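Local coordinates for A rubisco-like protein (Burkholderia fungorum, PDB 3NWR) that is a rubisco-like protein, probably a lyase-type enzyme with a TIM-barrel catalytic domain, whose exact reaction is uncertain, at residues G151-T156 against R161-T166; C187-D192 against A393-V398; G362-T367 against R399-A404. All coordinates share one frame; numbering follows the deposited sequence.

Contact 1. Residues G151-T156 against R161-T166; sequences GTRALT and RPMIGT. With SO4 (sulfate ion), chain C.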
ATOM      1  N   GLY A 151      15.275 -15.480  18.059  1.00 13.51           N
ATOM      2  CA  GLY A 151      15.333 -14.300  18.905  1.00 14.32           C
ATOM      3  C   GLY A 151      14.070 -14.058  19.710  1.00 14.86           C
ATOM      4  O   GLY A 151      14.115 -13.635  20.864  1.00 15.04           O
ATOM      5  N   THR A 152      12.921 -14.306  19.091  1.00 12.02           N
ATOM      6  CA  THR A 152      11.665 -14.172  19.799  1.00 12.01           C
ATOM      7  C   THR A 152      11.550 -15.215  20.913  1.00 13.94           C
ATOM      8  O   THR A 152      11.076 -14.909  22.012  1.00 13.55           O
ATOM      9  CB  THR A 152      10.475 -14.277  18.825  1.00 13.44           C
ATOM     10  OG1 THR A 152      10.668 -13.355  17.745  1.00 13.00           O
ATOM     11  CG2 THR A 152       9.166 -13.956  19.532  1.00 12.99           C
ATOM     12  N   ARG A 153      11.989 -16.443  20.636  1.00 14.16           N
ATOM     13  CA  ARG A 153      12.026 -17.468  21.677  1.00 14.17           C
ATOM     14  C   ARG A 153      12.947 -17.060  22.822  1.00 15.34           C
ATOM     15  O   ARG A 153      12.599 -17.217  23.992  1.00 15.60           O
ATOM     16  CB  ARG A 153      12.466 -18.813  21.107  1.00 15.57           C
ATOM     17  CG  ARG A 153      11.416 -19.479  20.219  1.00 14.85           C
ATOM     18  CD  ARG A 153      11.795 -20.944  19.994  1.00 15.46           C
ATOM     19  NE  ARG A 153      10.753 -21.705  19.306  1.00 15.46           N
ATOM     20  CZ  ARG A 153       9.619 -22.104  19.877  1.00 15.12           C
ATOM     21  NH1 ARG A 153       9.354 -21.801  21.145  1.00 15.62           N
ATOM     22  NH2 ARG A 153       8.743 -22.805  19.167  1.00 15.91           N
ATOM     23  N   ALA A 154      14.110 -16.518  22.484  1.00 14.25           N
ATOM     24  CA  ALA A 154      15.050 -16.080  23.509  1.00 16.16           C
ATOM     25  C   ALA A 154      14.445 -14.982  24.383  1.00 16.05           C
ATOM     26  O   ALA A 154      14.575 -15.010  25.611  1.00 18.78           O
ATOM     27  CB  ALA A 154      16.343 -15.618  22.874  1.00 15.60           C
ATOM     28  N   LEU A 155      13.772 -14.020  23.749  1.00 14.68           N
ATOM     29  CA  LEU A 155      13.201 -12.894  24.470  1.00 14.85           C
ATOM     30  C   LEU A 155      11.966 -13.244  25.294  1.00 16.64           C
ATOM     31  O   LEU A 155      11.672 -12.569  26.272  1.00 18.92           O
ATOM     32  CB  LEU A 155      12.886 -11.740  23.502  1.00 14.89           C
ATOM     33  CG  LEU A 155      14.134 -10.997  23.015  1.00 14.80           C
ATOM     34  CD1 LEU A 155      13.863 -10.186  21.744  1.00 14.41           C
ATOM     35  CD2 LEU A 155      14.672 -10.090  24.126  1.00 16.04           C
ATOM     36  N   THR A 156      11.228 -14.281  24.894  1.00 15.69           N
ATOM     37  CA  THR A 156      10.064 -14.703  25.667  1.00 15.18           C
ATOM     38  C   THR A 156      10.406 -15.858  26.617  1.00 16.72           C
ATOM     39  O   THR A 156       9.577 -16.265  27.439  1.00 16.10           O
ATOM     40  CB  THR A 156       8.904 -15.160  24.743  1.00 13.35           C
ATOM     41  OG1 THR A 156       9.365 -16.212  23.898  1.00 12.83           O
ATOM     42  CG2 THR A 156       8.417 -14.013  23.873  1.00 15.77           C
ATOM     43  N   ARG A 161       7.460 -25.073  22.629  1.00 17.06           N
ATOM     44  CA  ARG A 161       6.015 -24.915  22.480  1.00 16.57           C
ATOM     45  C   ARG A 161       5.815 -23.586  21.761  1.00 16.06           C
ATOM     46  O   ARG A 161       6.747 -22.793  21.683  1.00 15.74           O
ATOM     47  CB  ARG A 161       5.316 -24.857  23.833  1.00 15.18           C
ATOM     48  CG  ARG A 161       5.794 -23.734  24.753  1.00 15.24           C
ATOM     49  CD  ARG A 161       4.897 -23.634  25.974  1.00 17.00           C
ATOM     50  NE  ARG A 161       5.318 -22.585  26.901  1.00 16.49           N
ATOM     51  CZ  ARG A 161       4.962 -21.308  26.796  1.00 15.91           C
ATOM     52  NH1 ARG A 161       4.191 -20.906  25.785  1.00 14.08           N
ATOM     53  NH2 ARG A 161       5.378 -20.436  27.703  1.00 17.66           N
ATOM     54  N   PRO A 162       4.610 -23.332  21.241  1.00 14.50           N
ATOM     55  CA  PRO A 162       4.405 -22.007  20.643  1.00 11.89           C
ATOM     56  C   PRO A 162       4.349 -20.928  21.710  1.00 14.19           C
ATOM     57  O   PRO A 162       4.125 -21.196  22.891  1.00 14.45           O
ATOM     58  CB  PRO A 162       3.031 -22.131  19.986  1.00 14.00           C
ATOM     59  CG  PRO A 162       2.880 -23.589  19.716  1.00 14.95           C
ATOM     60  CD  PRO A 162       3.500 -24.245  20.922  1.00 14.66           C
ATOM     61  N   MET A 163       4.545 -19.688  21.280  1.00 15.06           N
ATOM     62  CA  MET A 163       4.349 -18.547  22.159  1.00 13.31           C
ATOM     63  C   MET A 163       2.883 -18.149  22.073  1.00 14.70           C
ATOM     64  O   MET A 163       2.312 -18.095  20.973  1.00 14.72           O
ATOM     65  CB  MET A 163       5.278 -17.401  21.737  1.00 13.72           C
ATOM     66  CG  MET A 163       6.750 -17.727  22.010  1.00 16.02           C
ATOM     67  SD  MET A 163       7.932 -17.229  20.746  1.00 17.67           S
ATOM     68  CE  MET A 163       7.621 -18.457  19.471  1.00 15.42           C
ATOM     69  N   ILE A 164       2.272 -17.885  23.225  1.00 13.37           N
ATOM     70  CA  ILE A 164       0.845 -17.606  23.304  1.00 13.24           C
ATOM     71  C   ILE A 164       0.655 -16.120  23.536  1.00 14.69           C
ATOM     72  O   ILE A 164       1.233 -15.555  24.467  1.00 14.00           O
ATOM     73  CB  ILE A 164       0.177 -18.375  24.461  1.00 14.99           C
ATOM     74  CG1 ILE A 164       0.550 -19.872  24.420  1.00 15.75           C
ATOM     75  CG2 ILE A 164      -1.327 -18.153  24.445  1.00 14.40           C
ATOM     76  CD1 ILE A 164       0.248 -20.576  23.105  1.00 17.56           C
ATOM     77  N   GLY A 165      -0.143 -15.484  22.687  1.00 13.01           N
ATOM     78  CA  GLY A 165      -0.333 -14.050  22.774  1.00 15.50           C
ATOM     79  C   GLY A 165      -1.785 -13.639  22.878  1.00 14.88           C
ATOM     80  O   GLY A 165      -2.701 -14.426  22.619  1.00 15.49           O
ATOM     81  N   THR A 166      -1.997 -12.384  23.247  1.00 15.58           N
ATOM     82  CA  THR A 166      -3.334 -11.816  23.235  1.00 15.82           C
ATOM     83  C   THR A 166      -3.252 -10.329  22.921  1.00 18.41           C
ATOM     84  O   THR A 166      -2.155  -9.755  22.890  1.00 15.89           O
ATOM     85  CB  THR A 166      -4.070 -12.064  24.568  1.00 17.70           C
ATOM     86  OG1 THR A 166      -5.477 -11.851  24.389  1.00 19.03           O
ATOM     87  CG2 THR A 166      -3.552 -11.136  25.638  1.00 18.96           C
TER
HETATM   88  S   SO4 C 434       5.915 -20.889  31.302  0.79 25.67           S
HETATM   89  O1  SO4 C 434       5.421 -22.162  31.812  0.70 30.27           O
HETATM   90  O2  SO4 C 434       6.843 -21.144  30.203  0.88 26.71           O
HETATM   91  O3  SO4 C 434       6.599 -20.169  32.375  0.74 29.00           O
HETATM   92  O4  SO4 C 434       4.785 -20.103  30.819  0.71 25.64           O
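Arg153, near the end of helix 148-156, turns the end of its guanidinium on the carbonyl oxygen of Arg161, just ahead of strand 163-165. Arg153 NH1 lies 2.8 Å from Arg161 O, with an N-H...O angle of 159°; Arg153 NH2 reaches the same oxygen at 3.2 Å, less straight and well above the carbonyl plane. The oxygen lies in the guanidinium plane, so the paired bonds restrain the group's rotation. Asp375 takes a salt bridge from NH2, and the backbone oxygen of Val158 accepts from NH1.

Met163 packs between strand and helix. Its bends at chi2 and chi3 lay Met163 CE over one face of the Arg153 guanidinium, 4.1 Å above the plane, and Met163 SD 3.7 Å from Thr152 CG2. An unbranched, flexible thioether suits such an irregular surface. Thr156 OG1 meets Met163 CG at 3.6 Å, yet its polar need is served within the helix: it donates to Thr152 O (2.9 Å), which Thr156 N reaches from the opposite face. Thr152 OG1 bonds to Gly148 O and His315, leaving its methyl for Met163.

The side chain of Arg161 leaves its backbone away from the helix and runs, extended, to the sulfate. Its NH1 makes a salt bridge with Asp192 and a weak bond to Pro162 O, while Arg161 NH2 donates almost straight to SO4 O2 at 3.0 Å. Arg399 and Arg228 also bind this ion, probably from crystallisation. One arginine thus ties helix to strand approach; the other is consistent with a small anion-binding spot at the strand's N-terminal end, its charge probably offset by Asp192.

Contact 2. Residues C187-D192 against A393-V398; sequences CEAGVD and AGVTSV
Val395, on helix 391-407, is pressed against the turn that ends helix 176-189, and all its branches pack round one carbonyl oxygen. Val395 CB lies 3.3 Å from Ala189 O, with Val395 CG2 at 3.4 Å and Val395 CG1 at 3.7 Å from that same oxygen. Beyond it the methyls part: Val395 CG1, anti to the backbone N (chi1 174°), comes to 3.7 Å from Gly190 O, while Val395 CG2 meets Val191 CG1 at 3.8 Å and Ala189 CB at 4.1 Å. A beta-branched residue suits this place because it straddles the carbonyl while staying short enough for the backbones to come close.

Gly190 has the positive phi (108°) that glycine tolerates readily, and its lack of a side chain makes room for Val395. A water links Ala189 O (2.7 Å) to Thr396 OG1 (3.0 Å), a hydroxyl that also bonds to Ala392 O, adding a polar bridge beside the apolar contact. Gly190 closes its helix with a Schellman motif. Helix 176-189 follows strand 163-165 and helix 391-407 follows strand 377-379; these strands are neighbours in the sheet, so the first and last helices meet where the TIM barrel closes.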
ATOM      1  N   CYS A 187      -0.540 -10.554  31.971  1.00 16.93           N
ATOM      2  CA  CYS A 187       0.693 -11.224  32.363  1.00 16.69           C
ATOM      3  C   CYS A 187       0.404 -12.317  33.394  1.00 18.62           C
ATOM      4  O   CYS A 187       0.856 -13.451  33.256  1.00 17.17           O
ATOM      5  CB  CYS A 187       1.692 -10.226  32.954  1.00 16.55           C
ATOM      6  SG  CYS A 187       2.452  -9.093  31.760  1.00 17.87           S
ATOM      7  N   GLU A 188      -0.345 -11.956  34.431  1.00 19.71           N
ATOM      8  CA  GLU A 188      -0.661 -12.889  35.512  1.00 18.75           C
ATOM      9  C   GLU A 188      -1.458 -14.090  35.005  1.00 21.28           C
ATOM     10  O   GLU A 188      -1.353 -15.194  35.553  1.00 20.94           O
ATOM     11  CB  GLU A 188      -1.428 -12.176  36.626  1.00 19.54           C
ATOM     12  CG  GLU A 188      -0.640 -11.065  37.306  1.00 23.22           C
ATOM     13  CD  GLU A 188       0.393 -11.576  38.295  1.00 32.37           C
ATOM     14  OE1 GLU A 188       0.439 -12.798  38.556  1.00 33.81           O
ATOM     15  OE2 GLU A 188       1.160 -10.742  38.822  1.00 38.60           O
ATOM     16  N   ALA A 189      -2.250 -13.878  33.958  1.00 19.04           N
ATOM     17  CA  ALA A 189      -3.002 -14.971  33.342  1.00 18.70           C
ATOM     18  C   ALA A 189      -2.067 -15.972  32.664  1.00 18.95           C
ATOM     19  O   ALA A 189      -2.442 -17.126  32.443  1.00 18.81           O
ATOM     20  CB  ALA A 189      -4.040 -14.439  32.345  1.00 19.24           C
ATOM     21  N   GLY A 190      -0.857 -15.532  32.331  1.00 17.14           N
ATOM     22  CA  GLY A 190       0.168 -16.444  31.848  1.00 18.07           C
ATOM     23  C   GLY A 190       0.544 -16.379  30.377  1.00 15.90           C
ATOM     24  O   GLY A 190       1.235 -17.272  29.885  1.00 17.37           O
ATOM     25  N   VAL A 191       0.122 -15.329  29.676  1.00 17.53           N
ATOM     26  CA  VAL A 191       0.490 -15.194  28.263  1.00 17.19           C
ATOM     27  C   VAL A 191       1.986 -14.928  28.127  1.00 17.15           C
ATOM     28  O   VAL A 191       2.647 -14.540  29.097  1.00 17.25           O
ATOM     29  CB  VAL A 191      -0.296 -14.061  27.557  1.00 17.07           C
ATOM     30  CG1 VAL A 191      -1.804 -14.333  27.624  1.00 18.76           C
ATOM     31  CG2 VAL A 191       0.040 -12.706  28.170  1.00 16.46           C
ATOM     32  N   ASP A 192       2.515 -15.140  26.926  1.00 15.39           N
ATOM     33  CA  ASP A 192       3.921 -14.854  26.622  1.00 12.94           C
ATOM     34  C   ASP A 192       4.098 -13.538  25.871  1.00 13.55           C
ATOM     35  O   ASP A 192       5.204 -12.998  25.807  1.00 15.49           O
ATOM     36  CB  ASP A 192       4.503 -15.963  25.747  1.00 13.16           C
ATOM     37  CG  ASP A 192       4.321 -17.331  26.359  1.00 16.99           C
ATOM     38  OD1 ASP A 192       4.908 -17.568  27.431  1.00 16.65           O
ATOM     39  OD2 ASP A 192       3.583 -18.157  25.779  1.00 16.03           O
ATOM     40  N   ALA A 393      -7.471 -19.576  33.475  1.00 19.13           N
ATOM     41  CA  ALA A 393      -7.964 -20.869  33.011  1.00 21.93           C
ATOM     42  C   ALA A 393      -7.938 -20.930  31.485  1.00 19.11           C
ATOM     43  O   ALA A 393      -7.636 -21.977  30.894  1.00 17.30           O
ATOM     44  CB  ALA A 393      -9.373 -21.125  33.537  1.00 21.85           C
ATOM     45  N   GLY A 394      -8.245 -19.801  30.850  1.00 17.80           N
ATOM     46  CA  GLY A 394      -8.205 -19.707  29.401  1.00 18.12           C
ATOM     47  C   GLY A 394      -6.819 -19.979  28.846  1.00 17.12           C
ATOM     48  O   GLY A 394      -6.638 -20.789  27.931  1.00 15.25           O
ATOM     49  N   VAL A 395      -5.821 -19.296  29.393  1.00 16.03           N
ATOM     50  CA  VAL A 395      -4.453 -19.532  28.961  1.00 16.52           C
ATOM     51  C   VAL A 395      -4.089 -20.994  29.185  1.00 14.45           C
ATOM     52  O   VAL A 395      -3.486 -21.641  28.328  1.00 15.98           O
ATOM     53  CB  VAL A 395      -3.464 -18.592  29.669  1.00 17.34           C
ATOM     54  CG1 VAL A 395      -2.036 -18.954  29.306  1.00 19.37           C
ATOM     55  CG2 VAL A 395      -3.775 -17.129  29.294  1.00 16.84           C
ATOM     56  N   THR A 396      -4.483 -21.527  30.334  1.00 16.19           N
ATOM     57  CA  THR A 396      -4.170 -22.913  30.637  1.00 16.00           C
ATOM     58  C   THR A 396      -4.832 -23.864  29.646  1.00 14.61           C
ATOM     59  O   THR A 396      -4.217 -24.838  29.221  1.00 15.81           O
ATOM     60  CB  THR A 396      -4.564 -23.255  32.078  1.00 16.42           C
ATOM     61  OG1 THR A 396      -3.756 -22.466  32.963  1.00 18.61           O
ATOM     62  CG2 THR A 396      -4.331 -24.742  32.375  1.00 16.66           C
ATOM     63  N   SER A 397      -6.071 -23.577  29.257  1.00 15.30           N
ATOM     64  CA  SER A 397      -6.745 -24.432  28.279  1.00 14.10           C
ATOM     65  C   SER A 397      -5.967 -24.468  26.963  1.00 15.19           C
ATOM     66  O   SER A 397      -5.842 -25.515  26.324  1.00 15.00           O
ATOM     67  CB  SER A 397      -8.198 -23.991  28.049  1.00 15.38           C
ATOM     68  OG  SER A 397      -8.302 -22.811  27.269  1.00 16.16           O
ATOM     69  N   VAL A 398      -5.424 -23.328  26.559  1.00 14.60           N
ATOM     70  CA  VAL A 398      -4.659 -23.272  25.321  1.00 13.82           C
ATOM     71  C   VAL A 398      -3.325 -24.005  25.467  1.00 13.40           C
ATOM     72  O   VAL A 398      -2.920 -24.754  24.571  1.00 14.03           O
ATOM     73  CB  VAL A 398      -4.451 -21.806  24.887  1.00 13.31           C
ATOM     74  CG1 VAL A 398      -3.420 -21.704  23.769  1.00 15.49           C
ATOM     75  CG2 VAL A 398      -5.793 -21.199  24.453  1.00 15.53           C
TER
HETATM   76  O   HOH W   1      -2.461 -19.731  33.291  1.00 23.16           O

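Contact 3. Residues G362-T367 against R399-A404; sequences GTVQAT and RQAWAA. With SO4 (sulfate ion), chain C.
Val364 and Trp402 bury the most surface here, a methyl of Val364 standing over one face of the indole. With chi1 at 166°, Val364 CG1 points straight out from the helix backbone into a CH-pi contact, 3.5 Å from the centroid of the Trp402 six-membered ring and 14° off its normal. Val364 CG2 sits beside Trp402 NE1 (3.6 Å) and against Ala401 CB (3.8 Å). The small alanine lets the first turn of helix 364-371 come near helix 391-407.

Both helices belong to the outer layer of the TIM barrel, and the indole reaches inward from it: Phe378 on strand 377-379 packs edge-to-face against Trp402, and Pro162 also touches the ring. A broad, flat side chain is well suited to bridging helix and strand. Trp402 NE1 is buried without a hydrogen-bonding partner in the model, a cost set against the extensive packing of its ring.

Arg399 leaves its backbone away from helix 364-371; Arg399 NH1 and NH2 donate to sulfate O4 (2.9 Å) and O1 (3.1 Å), an ion shared with Arg161 and Arg228. Thr367 approaches the ring at its edge, CG2 lying 3.9 Å from Trp402 CH2, while Thr367 OG1 turns back to donate to Thr363 O (2.8 Å).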
ATOM      1  N   GLY A 362      -9.596 -25.186  20.463  1.00 15.24           N
ATOM      2  CA  GLY A 362     -10.146 -25.945  19.356  1.00 15.03           C
ATOM      3  C   GLY A 362      -9.554 -25.697  17.977  1.00 15.90           C
ATOM      4  O   GLY A 362      -9.935 -26.367  17.018  1.00 19.35           O
ATOM      5  N   THR A 363      -8.645 -24.730  17.852  1.00 15.27           N
ATOM      6  CA  THR A 363      -7.955 -24.524  16.579  1.00 13.32           C
ATOM      7  C   THR A 363      -6.480 -24.914  16.654  1.00 12.29           C
ATOM      8  O   THR A 363      -5.730 -24.762  15.687  1.00 14.67           O
ATOM      9  CB  THR A 363      -8.056 -23.060  16.091  1.00 14.38           C
ATOM     10  OG1 THR A 363      -7.448 -22.192  17.064  1.00 14.69           O
ATOM     11  CG2 THR A 363      -9.504 -22.657  15.905  1.00 15.33           C
ATOM     12  N   VAL A 364      -6.067 -25.459  17.791  1.00 13.97           N
ATOM     13  CA  VAL A 364      -4.666 -25.808  17.990  1.00 13.88           C
ATOM     14  C   VAL A 364      -4.209 -26.978  17.109  1.00 14.35           C
ATOM     15  O   VAL A 364      -3.149 -26.924  16.501  1.00 15.34           O
ATOM     16  CB  VAL A 364      -4.396 -26.101  19.473  1.00 14.73           C
ATOM     17  CG1 VAL A 364      -3.045 -26.792  19.661  1.00 13.89           C
ATOM     18  CG2 VAL A 364      -4.478 -24.801  20.275  1.00 14.19           C
ATOM     19  N   GLN A 365      -5.000 -28.044  17.042  1.00 14.83           N
ATOM     20  CA  GLN A 365      -4.605 -29.186  16.221  1.00 14.33           C
ATOM     21  C   GLN A 365      -4.363 -28.799  14.756  1.00 15.43           C
ATOM     22  O   GLN A 365      -3.353 -29.184  14.162  1.00 15.49           O
ATOM     23  CB  GLN A 365      -5.653 -30.300  16.294  1.00 15.01           C
ATOM     24  CG  GLN A 365      -5.231 -31.566  15.544  1.00 18.25           C
ATOM     25  CD  GLN A 365      -4.115 -32.313  16.248  1.00 18.30           C
ATOM     26  OE1 GLN A 365      -2.973 -32.356  15.782  1.00 20.49           O
ATOM     27  NE2 GLN A 365      -4.440 -32.898  17.381  1.00 14.80           N
ATOM     28  N   ALA A 366      -5.307 -28.067  14.175  1.00 15.74           N
ATOM     29  CA  ALA A 366      -5.195 -27.675  12.775  1.00 17.89           C
ATOM     30  C   ALA A 366      -3.978 -26.778  12.572  1.00 16.27           C
ATOM     31  O   ALA A 366      -3.274 -26.868  11.560  1.00 17.98           O
ATOM     32  CB  ALA A 366      -6.453 -26.968  12.323  1.00 18.51           C
ATOM     33  N   THR A 367      -3.715 -25.932  13.556  1.00 14.98           N
ATOM     34  CA  THR A 367      -2.579 -25.018  13.477  1.00 15.12           C
ATOM     35  C   THR A 367      -1.260 -25.788  13.509  1.00 16.62           C
ATOM     36  O   THR A 367      -0.369 -25.544  12.698  1.00 17.50           O
ATOM     37  CB  THR A 367      -2.646 -23.974  14.604  1.00 16.40           C
ATOM     38  OG1 THR A 367      -3.831 -23.189  14.440  1.00 15.01           O
ATOM     39  CG2 THR A 367      -1.428 -23.040  14.569  1.00 16.87           C
ATOM     40  N   ARG A 399      -2.653 -23.808  26.605  1.00 14.04           N
ATOM     41  CA  ARG A 399      -1.399 -24.510  26.875  1.00 14.72           C
ATOM     42  C   ARG A 399      -1.611 -26.030  26.934  1.00 14.36           C
ATOM     43  O   ARG A 399      -0.782 -26.800  26.454  1.00 15.06           O
ATOM     44  CB  ARG A 399      -0.772 -24.005  28.176  1.00 14.45           C
ATOM     45  CG  ARG A 399      -0.208 -22.588  28.083  1.00 16.79           C
ATOM     46  CD  ARG A 399       1.113 -22.582  27.306  1.00 17.37           C
ATOM     47  NE  ARG A 399       2.133 -23.322  28.033  1.00 18.86           N
ATOM     48  CZ  ARG A 399       2.866 -22.814  29.019  1.00 19.94           C
ATOM     49  NH1 ARG A 399       2.710 -21.542  29.375  1.00 19.99           N
ATOM     50  NH2 ARG A 399       3.761 -23.576  29.644  1.00 21.58           N
ATOM     51  N   GLN A 400      -2.726 -26.446  27.523  1.00 13.56           N
ATOM     52  CA  GLN A 400      -3.068 -27.873  27.583  1.00 15.41           C
ATOM     53  C   GLN A 400      -3.338 -28.445  26.191  1.00 14.00           C
ATOM     54  O   GLN A 400      -2.926 -29.565  25.878  1.00 14.69           O
ATOM     55  CB  GLN A 400      -4.270 -28.091  28.497  1.00 14.71           C
ATOM     56  CG  GLN A 400      -3.919 -27.998  29.974  1.00 15.09           C
ATOM     57  CD  GLN A 400      -5.143 -27.937  30.867  1.00 15.22           C
ATOM     58  OE1 GLN A 400      -6.265 -27.757  30.394  1.00 16.23           O
ATOM     59  NE2 GLN A 400      -4.927 -28.074  32.177  1.00 17.07           N
ATOM     60  N   ALA A 401      -4.011 -27.669  25.342  1.00 13.55           N
ATOM     61  CA  ALA A 401      -4.217 -28.087  23.958  1.00 13.19           C
ATOM     62  C   ALA A 401      -2.879 -28.288  23.245  1.00 13.71           C
ATOM     63  O   ALA A 401      -2.685 -29.272  22.535  1.00 13.87           O
ATOM     64  CB  ALA A 401      -5.078 -27.072  23.210  1.00 14.01           C
ATOM     65  N   TRP A 402      -1.955 -27.344  23.421  1.00 13.43           N
ATOM     66  CA  TRP A 402      -0.636 -27.490  22.817  1.00 13.33           C
ATOM     67  C   TRP A 402       0.124 -28.708  23.351  1.00 12.89           C
ATOM     68  O   TRP A 402       0.732 -29.445  22.574  1.00 14.99           O
ATOM     69  CB  TRP A 402       0.180 -26.194  22.952  1.00 14.29           C
ATOM     70  CG  TRP A 402      -0.268 -25.199  21.925  1.00 13.88           C
ATOM     71  CD1 TRP A 402      -0.985 -24.057  22.134  1.00 13.93           C
ATOM     72  CD2 TRP A 402      -0.072 -25.297  20.509  1.00 12.50           C
ATOM     73  NE1 TRP A 402      -1.236 -23.428  20.934  1.00 12.56           N
ATOM     74  CE2 TRP A 402      -0.683 -24.165  19.922  1.00 12.75           C
ATOM     75  CE3 TRP A 402       0.578 -26.221  19.682  1.00 13.49           C
ATOM     76  CZ2 TRP A 402      -0.682 -23.946  18.548  1.00 14.10           C
ATOM     77  CZ3 TRP A 402       0.575 -26.003  18.311  1.00 13.14           C
ATOM     78  CH2 TRP A 402      -0.039 -24.862  17.758  1.00 13.88           C
ATOM     79  N   ALA A 403       0.073 -28.929  24.661  1.00 14.30           N
ATOM     80  CA  ALA A 403       0.695 -30.116  25.247  1.00 16.02           C
ATOM     81  C   ALA A 403       0.128 -31.397  24.621  1.00 15.64           C
ATOM     82  O   ALA A 403       0.871 -32.326  24.292  1.00 16.59           O
ATOM     83  CB  ALA A 403       0.509 -30.117  26.748  1.00 16.76           C
ATOM     84  N   ALA A 404      -1.189 -31.428  24.440  1.00 14.34           N
ATOM     85  CA  ALA A 404      -1.850 -32.586  23.837  1.00 13.67           C
ATOM     86  C   ALA A 404      -1.357 -32.858  22.422  1.00 14.76           C
ATOM     87  O   ALA A 404      -0.953 -33.973  22.086  1.00 15.68           O
ATOM     88  CB  ALA A 404      -3.358 -32.388  23.841  1.00 14.73           C
TER
HETATM   89  S   SO4 C 434       5.915 -20.889  31.302  0.79 25.67           S
HETATM   90  O1  SO4 C 434       5.421 -22.162  31.812  0.70 30.27           O
HETATM   91  O2  SO4 C 434       6.843 -21.144  30.203  0.88 26.71           O
HETATM   92  O3  SO4 C 434       6.599 -20.169  32.375  0.74 29.00           O
HETATM   93  O4  SO4 C 434       4.785 -20.103  30.819  0.71 25.64           O

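How the contacts relate
The three contacts lie on the same side of the chain's centre, all within the rubisco-type catalytic domain, with centres 13 to 16 Å apart. Contact 1 closes first along the chain; contacts 2 and 3 then alternate, in the order 187-192, 362-367, 393-398, 399-404, and share helix 391-407. Strand 163-165 and the residue before it touch both: Ile164 O and Asp192 N of contact 2 make a probable hydrogen bond (2.8 Å), while Pro162 and Ile164 pack against Trp402 of contact 3. Helix 391-407, which follows the last strand, 377-379, packs beside the first, 163-165, so the contacts lie round the closure of the barrel. Contacts 1 and 3 also share the sulfate, through Arg161 and Arg399.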